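Local coordinates for protein alpha-L-rhamnosidase (Aspergillus terreus, PDB 6GSZ) that probably hydrolyses terminal non-reducing alpha-L-rhamnose residues of alpha-L-rhamnosides and carries N-linked glycans and bound calcium, at residues V204-Y209 and G218-Y223. Sequence-based numbering, arbitrary orientation.
Sequences VGEGWY and GKRNIY. With MAN (alpha-D-mannopyranose), chain B.
Tyr223 CB sits squarely over the centre of the Tyr209 ring, 3.6 Å from its centroid and 3° off the ring normal, a CH-pi contact. Tyr209 CB points away from 218-223, but CG, anti to the backbone N (chi1 -161°), lies beside the carbonyl carbon and the side-chain end comes nearer. The two ring planes are oblique, at 36°. Beside this contact, Tyr223 N donates to Tyr209 O (3.0 Å), and the Tyr223 ring turns its edge to the carbonyl oxygens of Trp208 and Tyr209. Waters extend the seam: one links Trp208 O to Ile222 N, another Tyr209 OH to Tyr223 O. Glu206 OE1 and Arg220 NH1, 4.3 Å apart, are too distant for a salt bridge; two waters, one donating to OE1 and one to OE2, both accept from NH1 in the guanidinium plane, while OE1 also accepts from His129 N. Farther out, Tyr178 meets the Tyr223 ring edge-to-face and Trp175 NE1 hydrogen-bonds Tyr223 OH. The contact thus packs the loop before strand 228-237 against helical turn 207-210, joining carboxylate and guanidinium through water, while Arg220 O and Asn221 O accept bonds from O4 and O6 of a glycan mannose (both 2.8 Å).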
loop_
_atom_site.group_PDB
_atom_site.type_symbol
_atom_site.label_atom_id
_atom_site.label_comp_id
_atom_site.label_asym_id
_atom_site.label_seq_id
_atom_site.Cartn_x
_atom_site.Cartn_y
_atom_site.Cartn_z
ATOM N N VAL A 204 -24.520 6.202 -2.653
ATOM C CA VAL A 204 -23.748 6.005 -1.450
ATOM C C VAL A 204 -24.003 4.619 -0.893
ATOM O O VAL A 204 -25.141 4.250 -0.704
ATOM C CB VAL A 204 -23.996 7.074 -0.382
ATOM C CG1 VAL A 204 -23.233 6.805 0.920
ATOM C CG2 VAL A 204 -23.659 8.452 -0.924
ATOM N N GLY A 205 -22.936 3.883 -0.615
ATOM C CA GLY A 205 -22.924 2.590 0.051
ATOM C C GLY A 205 -22.229 2.633 1.397
ATOM O O GLY A 205 -21.623 3.651 1.734
ATOM N N GLU A 206 -22.343 1.540 2.182
ATOM C CA GLU A 206 -21.931 1.610 3.595
ATOM C C GLU A 206 -20.395 1.600 3.747
ATOM O O GLU A 206 -19.893 2.173 4.702
ATOM C CB GLU A 206 -22.595 0.479 4.381
ATOM C CG GLU A 206 -22.150 -0.901 3.987
ATOM C CD GLU A 206 -22.816 -2.046 4.698
ATOM O OE1 GLU A 206 -23.917 -1.828 5.273
ATOM O OE2 GLU A 206 -22.257 -3.193 4.623
ATOM N N GLY A 207 -19.691 0.852 2.903
ATOM C CA GLY A 207 -18.253 0.721 3.054
ATOM C C GLY A 207 -17.849 0.307 4.455
ATOM O O GLY A 207 -18.414 -0.592 5.086
ATOM N N TRP A 208 -16.707 0.862 4.863
ATOM C CA TRP A 208 -16.151 0.701 6.184
ATOM C C TRP A 208 -16.846 1.575 7.229
ATOM O O TRP A 208 -16.784 1.288 8.427
ATOM C CB TRP A 208 -14.644 1.046 6.140
ATOM C CG TRP A 208 -13.810 0.185 5.242
ATOM C CD1 TRP A 208 -13.242 -1.016 5.559
ATOM C CD2 TRP A 208 -13.438 0.451 3.877
ATOM N NE1 TRP A 208 -12.512 -1.496 4.500
ATOM C CE2 TRP A 208 -12.587 -0.601 3.469
ATOM C CE3 TRP A 208 -13.656 1.515 2.994
ATOM C CZ2 TRP A 208 -12.019 -0.644 2.204
ATOM C CZ3 TRP A 208 -13.061 1.486 1.748
ATOM C CH2 TRP A 208 -12.235 0.425 1.367
ATOM N N TYR A 209 -17.416 2.716 6.780
ATOM C CA TYR A 209 -17.987 3.709 7.714
ATOM C C TYR A 209 -19.099 3.080 8.584
ATOM O O TYR A 209 -19.157 3.276 9.801
ATOM C CB TYR A 209 -18.495 4.930 6.921
ATOM C CG TYR A 209 -18.685 6.166 7.767
ATOM C CD1 TYR A 209 -19.874 6.397 8.454
ATOM C CD2 TYR A 209 -17.653 7.069 7.920
ATOM C CE1 TYR A 209 -20.018 7.505 9.274
ATOM C CE2 TYR A 209 -17.803 8.189 8.703
ATOM C CZ TYR A 209 -18.978 8.412 9.376
ATOM O OH TYR A 209 -19.097 9.498 10.196
ATOM N N GLY A 218 -17.629 -9.666 13.463
ATOM C CA GLY A 218 -17.470 -8.231 13.248
ATOM C C GLY A 218 -18.526 -7.389 13.932
ATOM O O GLY A 218 -19.347 -7.884 14.711
ATOM N N LYS A 219 -18.479 -6.098 13.626
ATOM C CA LYS A 219 -19.390 -5.101 14.157
ATOM C C LYS A 219 -19.742 -4.165 13.011
ATOM O O LYS A 219 -18.917 -3.875 12.161
ATOM C CB LYS A 219 -18.752 -4.277 15.282
ATOM C CG LYS A 219 -18.339 -5.083 16.505
ATOM C CD LYS A 219 -17.703 -4.259 17.628
ATOM C CE LYS A 219 -17.346 -5.112 18.830
ATOM N NZ LYS A 219 -16.250 -4.500 19.620
ATOM N N ARG A 220 -21.005 -3.722 12.975
ATOM C CA ARG A 220 -21.406 -2.754 11.992
ATOM C C ARG A 220 -21.642 -1.396 12.657
ATOM O O ARG A 220 -21.595 -1.257 13.895
ATOM C CB ARG A 220 -22.589 -3.212 11.150
ATOM C CG ARG A 220 -23.872 -3.369 11.930
ATOM C CD ARG A 220 -25.106 -3.659 11.046
ATOM N NE ARG A 220 -25.136 -5.052 10.596
ATOM C CZ ARG A 220 -24.635 -5.514 9.461
ATOM N NH1 ARG A 220 -24.152 -4.689 8.538
ATOM N NH2 ARG A 220 -24.564 -6.811 9.262
ATOM N N ASN A 221 -21.896 -0.382 11.813
ATOM C CA ASN A 221 -22.203 0.976 12.297
ATOM C C ASN A 221 -21.093 1.511 13.199
ATOM O O ASN A 221 -21.360 2.177 14.214
ATOM C CB ASN A 221 -23.572 1.019 12.992
ATOM C CG ASN A 221 -24.677 0.604 12.059
ATOM O OD1 ASN A 221 -24.676 1.025 10.905
ATOM N ND2 ASN A 221 -25.638 -0.175 12.569
ATOM N N ILE A 222 -19.830 1.267 12.794
ATOM C CA ILE A 222 -18.717 1.579 13.686
ATOM C C ILE A 222 -18.556 3.110 13.834
ATOM O O ILE A 222 -18.323 3.634 14.951
ATOM C CB ILE A 222 -17.412 0.916 13.193
ATOM C CG1 ILE A 222 -17.534 -0.610 13.326
ATOM C CG2 ILE A 222 -16.208 1.419 13.967
ATOM C CD1 ILE A 222 -16.421 -1.399 12.659
ATOM N N TYR A 223 -18.635 3.817 12.705
ATOM C CA TYR A 223 -18.391 5.260 12.671
ATOM C C TYR A 223 -19.686 6.077 12.681
ATOM O O TYR A 223 -19.704 7.254 13.057
ATOM C CB TYR A 223 -17.541 5.643 11.462
ATOM C CG TYR A 223 -16.183 5.003 11.507
ATOM C CD1 TYR A 223 -15.138 5.613 12.191
ATOM C CD2 TYR A 223 -15.934 3.779 10.907
ATOM C CE1 TYR A 223 -13.878 5.041 12.237
ATOM C CE2 TYR A 223 -14.672 3.194 10.969
ATOM C CZ TYR A 223 -13.642 3.826 11.636
ATOM O OH TYR A 223 -12.380 3.263 11.626
HETATM C C1 MAN B . -22.615 -1.035 19.974
HETATM C C2 MAN B . -22.668 -2.401 19.297
HETATM C C3 MAN B . -21.548 -2.542 18.271
HETATM C C4 MAN B . -21.564 -1.334 17.310
HETATM C C5 MAN B . -21.478 -0.028 18.118
HETATM C C6 MAN B . -21.396 1.166 17.156
HETATM O O2 MAN B . -23.937 -2.570 18.664
HETATM O O3 MAN B . -21.697 -3.776 17.604
HETATM O O4 MAN B . -20.437 -1.276 16.434
HETATM O O5 MAN B . -22.598 0.034 19.022
HETATM O O6 MAN B . -22.650 1.133 16.501
HETATM O O HOH W 1 -24.075 -2.138 8.012
HETATM O O HOH W 2 -22.496 -5.155 6.332
HETATM O O HOH W 3 -18.792 0.185 10.296
HETATM O O HOH W 4 -20.922 9.582 12.135
#